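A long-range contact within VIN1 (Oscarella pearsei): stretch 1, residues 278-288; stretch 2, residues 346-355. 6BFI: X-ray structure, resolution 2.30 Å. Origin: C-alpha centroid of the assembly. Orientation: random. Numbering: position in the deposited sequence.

Stretch 1 278-288: AQDALASGDIS
Stretch 2 346-355: ARALAHAAAV

Two helical segments pack closely here, yet no hydrogen bond links the two stretches, and the second is mostly alanine. The axes come within 7.7 Å. Their N-to-C directions differ by 158°, so the helices run nearly antiparallel, with a signed crossing angle of -158°. The backbones come close, and at Ala350 and Ala354 the second helix presents only a CB to the first. CA of Ala283 lies 4.5 Å from CA of His351, and CA of Gln279 lies 4.7 Å from CA of Ala354. The register continues with Leu282 beside Ala350, CA to CA 5.2 Å, and Gly285 beside Arg347, CA to CA 5.5 Å.

Residues 278-283 are helical; 346-355 are helical throughout. Ser284 leaves the helix at phi/psi -78/-141. Its chi1 is p, and its OG donates to Ala281 O at 2.7 Å. Gly285 follows at -105/-6, Asp286 at -73/126 and Ile287 at -136/33.

Leu282 is central. It points toward the second helix with chi1 m and chi2 t. Its CB is 3.5 Å from Ala350 O and 3.6 Å from Ala354 CB. Its CD1 reaches Ala353 CB at 3.8 Å, and its CD2 reaches Ala350 CB at 4.0 Å. Ala354 CB also sits 3.6 Å from Gln279 O and 3.8 Å from Ala283 N.

Beyond the helix, Ile287 turns back toward Ala350. With chi1 p and chi2 t, its CG2 lies 3.6 Å from Ala350 CB. His351 has chi1 t and chi2 -78°. Ala283 O lies at its ring edge, near the ring plane, 3.8 Å from CD2. Arg347, rotamer m, t, m with chi4 -91°, passes Gly285: its CG is 4.3 Å from Gly285 CA.

Asp286, chi1 t, points away. Its OD1 accepts from Ser288 N and Ser288 OG, each at 2.8 Å. Ser288 is an N-cap residue with chi1 p. The contact buries 442 Å², both sides summed.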

ATOM      1  N   ALA A 278      -5.551  24.070  -2.135  1.00 52.97           N
ATOM      2  CA  ALA A 278      -5.441  25.430  -1.623  1.00 51.51           C
ATOM      3  C   ALA A 278      -4.646  26.313  -2.579  1.00 65.71           C
ATOM      4  O   ALA A 278      -4.974  27.492  -2.763  1.00 50.57           O
ATOM      5  CB  ALA A 278      -4.803  25.417  -0.235  1.00 49.58           C
ATOM      6  N   GLN A 279      -3.606  25.755  -3.205  1.00 62.20           N
ATOM      7  CA  GLN A 279      -2.842  26.511  -4.192  1.00 61.45           C
ATOM      8  C   GLN A 279      -3.699  26.864  -5.403  1.00 64.19           C
ATOM      9  O   GLN A 279      -3.652  27.997  -5.892  1.00 59.20           O
ATOM     10  CB  GLN A 279      -1.606  25.716  -4.618  1.00 59.57           C
ATOM     11  CG  GLN A 279      -0.566  25.539  -3.514  1.00 59.32           C
ATOM     12  CD  GLN A 279       0.376  24.373  -3.772  1.00 59.16           C
ATOM     13  OE1 GLN A 279       0.359  23.768  -4.845  1.00 57.89           O
ATOM     14  NE2 GLN A 279       1.198  24.047  -2.782  1.00 60.29           N
ATOM     15  N   ASP A 280      -4.490  25.911  -5.897  1.00 67.11           N
ATOM     16  CA  ASP A 280      -5.314  26.177  -7.070  1.00 66.41           C
ATOM     17  C   ASP A 280      -6.443  27.149  -6.749  1.00 69.71           C
ATOM     18  O   ASP A 280      -6.784  28.006  -7.575  1.00 68.92           O
ATOM     19  CB  ASP A 280      -5.870  24.871  -7.633  1.00 71.12           C
ATOM     20  CG  ASP A 280      -4.866  24.138  -8.499  1.00 78.14           C
ATOM     21  OD1 ASP A 280      -3.667  24.480  -8.433  1.00 78.75           O
ATOM     22  OD2 ASP A 280      -5.272  23.219  -9.243  1.00 82.23           O
ATOM     23  N   ALA A 281      -7.039  27.034  -5.561  1.00 69.94           N
ATOM     24  CA  ALA A 281      -8.103  27.965  -5.200  1.00 68.86           C
ATOM     25  C   ALA A 281      -7.562  29.363  -4.935  1.00 65.97           C
ATOM     26  O   ALA A 281      -8.257  30.352  -5.194  1.00 69.86           O
ATOM     27  CB  ALA A 281      -8.870  27.453  -3.982  1.00 60.30           C
ATOM     28  N   LEU A 282      -6.336  29.472  -4.422  1.00 63.15           N
ATOM     29  CA  LEU A 282      -5.754  30.796  -4.216  1.00 59.78           C
ATOM     30  C   LEU A 282      -5.319  31.419  -5.537  1.00 58.43           C
ATOM     31  O   LEU A 282      -5.489  32.624  -5.746  1.00 54.13           O
ATOM     32  CB  LEU A 282      -4.579  30.711  -3.244  1.00 55.39           C
ATOM     33  CG  LEU A 282      -4.943  30.651  -1.758  1.00 55.12           C
ATOM     34  CD1 LEU A 282      -3.693  30.516  -0.901  1.00 49.94           C
ATOM     35  CD2 LEU A 282      -5.739  31.884  -1.363  1.00 56.79           C
ATOM     36  N   ALA A 283      -4.754  30.612  -6.439  1.00 57.30           N
ATOM     37  CA  ALA A 283      -4.317  31.131  -7.730  1.00 59.36           C
ATOM     38  C   ALA A 283      -5.491  31.626  -8.563  1.00 68.20           C
ATOM     39  O   ALA A 283      -5.317  32.494  -9.426  1.00 71.78           O
ATOM     40  CB  ALA A 283      -3.537  30.060  -8.492  1.00 59.15           C
ATOM     41  N   SER A 284      -6.687  31.089  -8.325  1.00 70.15           N
ATOM     42  CA  SER A 284      -7.895  31.656  -8.907  1.00 74.48           C
ATOM     43  C   SER A 284      -8.289  32.897  -8.116  1.00 81.52           C
ATOM     44  O   SER A 284      -7.422  33.672  -7.699  1.00 87.50           O
ATOM     45  CB  SER A 284      -9.029  30.627  -8.921  1.00 71.61           C
ATOM     46  OG  SER A 284      -9.404  30.249  -7.609  1.00 65.30           O
ATOM     47  N   GLY A 285      -9.582  33.099  -7.889  1.00 85.62           N
ATOM     48  CA  GLY A 285     -10.007  34.259  -7.135  1.00 87.99           C
ATOM     49  C   GLY A 285     -10.449  33.940  -5.722  1.00 92.46           C
ATOM     50  O   GLY A 285     -10.715  34.848  -4.928  1.00100.44           O
ATOM     51  N   ASP A 286     -10.510  32.653  -5.388  1.00 88.88           N
ATOM     52  CA  ASP A 286     -11.181  32.226  -4.168  1.00 84.94           C
ATOM     53  C   ASP A 286     -10.363  32.578  -2.932  1.00 78.30           C
ATOM     54  O   ASP A 286      -9.188  32.215  -2.824  1.00 82.40           O
ATOM     55  CB  ASP A 286     -11.444  30.722  -4.215  1.00 85.35           C
ATOM     56  CG  ASP A 286     -12.554  30.297  -3.276  1.00 90.59           C
ATOM     57  OD1 ASP A 286     -12.884  31.072  -2.355  1.00 91.12           O
ATOM     58  OD2 ASP A 286     -13.098  29.187  -3.459  1.00 99.02           O
ATOM     59  N   ILE A 287     -10.995  33.290  -1.997  1.00 72.08           N
ATOM     60  CA  ILE A 287     -10.432  33.547  -0.676  1.00 67.50           C
ATOM     61  C   ILE A 287     -11.521  33.330   0.368  1.00 71.17           C
ATOM     62  O   ILE A 287     -11.553  34.004   1.404  1.00 74.18           O
ATOM     63  CB  ILE A 287      -9.842  34.966  -0.566  1.00 63.22           C
ATOM     64  CG1 ILE A 287     -10.897  36.017  -0.915  1.00 62.97           C
ATOM     65  CG2 ILE A 287      -8.616  35.108  -1.450  1.00 59.03           C
ATOM     66  CD1 ILE A 287     -10.485  37.426  -0.555  1.00 62.97           C
ATOM     67  N   SER A 288     -12.419  32.387   0.100  1.00 74.29           N
ATOM     68  CA  SER A 288     -13.527  32.109   1.000  1.00 79.08           C
ATOM     69  C   SER A 288     -13.021  31.486   2.303  1.00 78.77           C
ATOM     70  O   SER A 288     -11.825  31.247   2.495  1.00 77.47           O
ATOM     71  CB  SER A 288     -14.539  31.190   0.323  1.00 81.00           C
ATOM     72  OG  SER A 288     -13.934  29.959  -0.036  1.00 80.77           O
ATOM     73  N   ALA A 346      -6.743  42.061  -4.240  1.00 57.39           N
ATOM     74  CA  ALA A 346      -7.082  40.862  -3.483  1.00 59.40           C
ATOM     75  C   ALA A 346      -6.702  39.604  -4.254  1.00 59.42           C
ATOM     76  O   ALA A 346      -6.172  38.650  -3.672  1.00 59.25           O
ATOM     77  CB  ALA A 346      -8.572  40.857  -3.141  1.00 60.58           C
ATOM     78  N   ARG A 347      -6.958  39.586  -5.565  1.00 57.14           N
ATOM     79  CA  ARG A 347      -6.577  38.432  -6.373  1.00 58.42           C
ATOM     80  C   ARG A 347      -5.063  38.295  -6.463  1.00 56.79           C
ATOM     81  O   ARG A 347      -4.534  37.177  -6.425  1.00 54.22           O
ATOM     82  CB  ARG A 347      -7.185  38.539  -7.771  1.00 66.86           C
ATOM     83  CG  ARG A 347      -8.675  38.254  -7.827  1.00 75.58           C
ATOM     84  CD  ARG A 347      -9.162  38.157  -9.263  1.00 81.68           C
ATOM     85  NE  ARG A 347      -8.996  39.415  -9.985  1.00 86.67           N
ATOM     86  CZ  ARG A 347      -9.922  40.367 -10.044  1.00 93.10           C
ATOM     87  NH1 ARG A 347     -11.083  40.204  -9.424  1.00 95.64           N
ATOM     88  NH2 ARG A 347      -9.689  41.483 -10.723  1.00 94.42           N
ATOM     89  N   ALA A 348      -4.349  39.415  -6.587  1.00 55.43           N
ATOM     90  CA  ALA A 348      -2.893  39.359  -6.661  1.00 54.61           C
ATOM     91  C   ALA A 348      -2.293  38.930  -5.330  1.00 52.47           C
ATOM     92  O   ALA A 348      -1.310  38.180  -5.298  1.00 51.62           O
ATOM     93  CB  ALA A 348      -2.336  40.716  -7.093  1.00 56.08           C
ATOM     94  N   LEU A 349      -2.872  39.396  -4.220  1.00 52.06           N
ATOM     95  CA  LEU A 349      -2.403  38.964  -2.908  1.00 54.81           C
ATOM     96  C   LEU A 349      -2.691  37.483  -2.684  1.00 57.91           C
ATOM     97  O   LEU A 349      -1.869  36.764  -2.100  1.00 64.42           O
ATOM     98  CB  LEU A 349      -3.053  39.817  -1.820  1.00 58.73           C
ATOM     99  CG  LEU A 349      -2.532  39.660  -0.391  1.00 62.68           C
ATOM    100  CD1 LEU A 349      -1.026  39.867  -0.346  1.00 61.93           C
ATOM    101  CD2 LEU A 349      -3.235  40.642   0.532  1.00 64.45           C
ATOM    102  N   ALA A 350      -3.847  37.006  -3.154  1.00 55.28           N
ATOM    103  CA  ALA A 350      -4.165  35.587  -3.035  1.00 54.22           C
ATOM    104  C   ALA A 350      -3.230  34.739  -3.888  1.00 56.83           C
ATOM    105  O   ALA A 350      -2.801  33.661  -3.463  1.00 64.40           O
ATOM    106  CB  ALA A 350      -5.620  35.338  -3.427  1.00 55.38           C
ATOM    107  N   HIS A 351      -2.908  35.207  -5.096  1.00 55.57           N
ATOM    108  CA  HIS A 351      -1.969  34.485  -5.947  1.00 54.79           C
ATOM    109  C   HIS A 351      -0.583  34.440  -5.315  1.00 50.30           C
ATOM    110  O   HIS A 351       0.098  33.405  -5.359  1.00 52.95           O
ATOM    111  CB  HIS A 351      -1.918  35.136  -7.330  1.00 55.60           C
ATOM    112  CG  HIS A 351      -1.180  34.329  -8.353  1.00 61.02           C
ATOM    113  ND1 HIS A 351       0.196  34.283  -8.414  1.00 64.72           N
ATOM    114  CD2 HIS A 351      -1.628  33.544  -9.361  1.00 62.10           C
ATOM    115  CE1 HIS A 351       0.563  33.499  -9.412  1.00 65.28           C
ATOM    116  NE2 HIS A 351      -0.524  33.039 -10.003  1.00 63.73           N
ATOM    117  N   ALA A 352      -0.151  35.553  -4.715  1.00 52.92           N
ATOM    118  CA  ALA A 352       1.110  35.551  -3.980  1.00 55.74           C
ATOM    119  C   ALA A 352       1.067  34.556  -2.827  1.00 53.55           C
ATOM    120  O   ALA A 352       2.060  33.870  -2.550  1.00 50.34           O
ATOM    121  CB  ALA A 352       1.427  36.957  -3.469  1.00 49.28           C
ATOM    122  N   ALA A 353      -0.078  34.460  -2.145  1.00 54.39           N
ATOM    123  CA  ALA A 353      -0.225  33.455  -1.097  1.00 49.73           C
ATOM    124  C   ALA A 353      -0.109  32.048  -1.666  1.00 52.04           C
ATOM    125  O   ALA A 353       0.462  31.158  -1.025  1.00 52.97           O
ATOM    126  CB  ALA A 353      -1.560  33.632  -0.375  1.00 48.84           C
ATOM    127  N   ALA A 354      -0.640  31.829  -2.869  1.00 53.98           N
ATOM    128  CA  ALA A 354      -0.518  30.521  -3.505  1.00 53.83           C
ATOM    129  C   ALA A 354       0.942  30.181  -3.768  1.00 54.18           C
ATOM    130  O   ALA A 354       1.399  29.065  -3.483  1.00 53.25           O
ATOM    131  CB  ALA A 354      -1.324  30.493  -4.806  1.00 52.57           C
ATOM    132  N   VAL A 355       1.693  31.143  -4.311  1.00 55.16           N
ATOM    133  CA  VAL A 355       3.119  30.930  -4.543  1.00 53.10           C
ATOM    134  C   VAL A 355       3.832  30.612  -3.234  1.00 50.59           C
ATOM    135  O   VAL A 355       4.651  29.685  -3.162  1.00 54.39           O
ATOM    136  CB  VAL A 355       3.732  32.158  -5.244  1.00 55.69           C
ATOM    137  CG1 VAL A 355       5.209  31.935  -5.522  1.00 50.33           C
ATOM    138  CG2 VAL A 355       2.984  32.454  -6.532  1.00 54.05           C
TER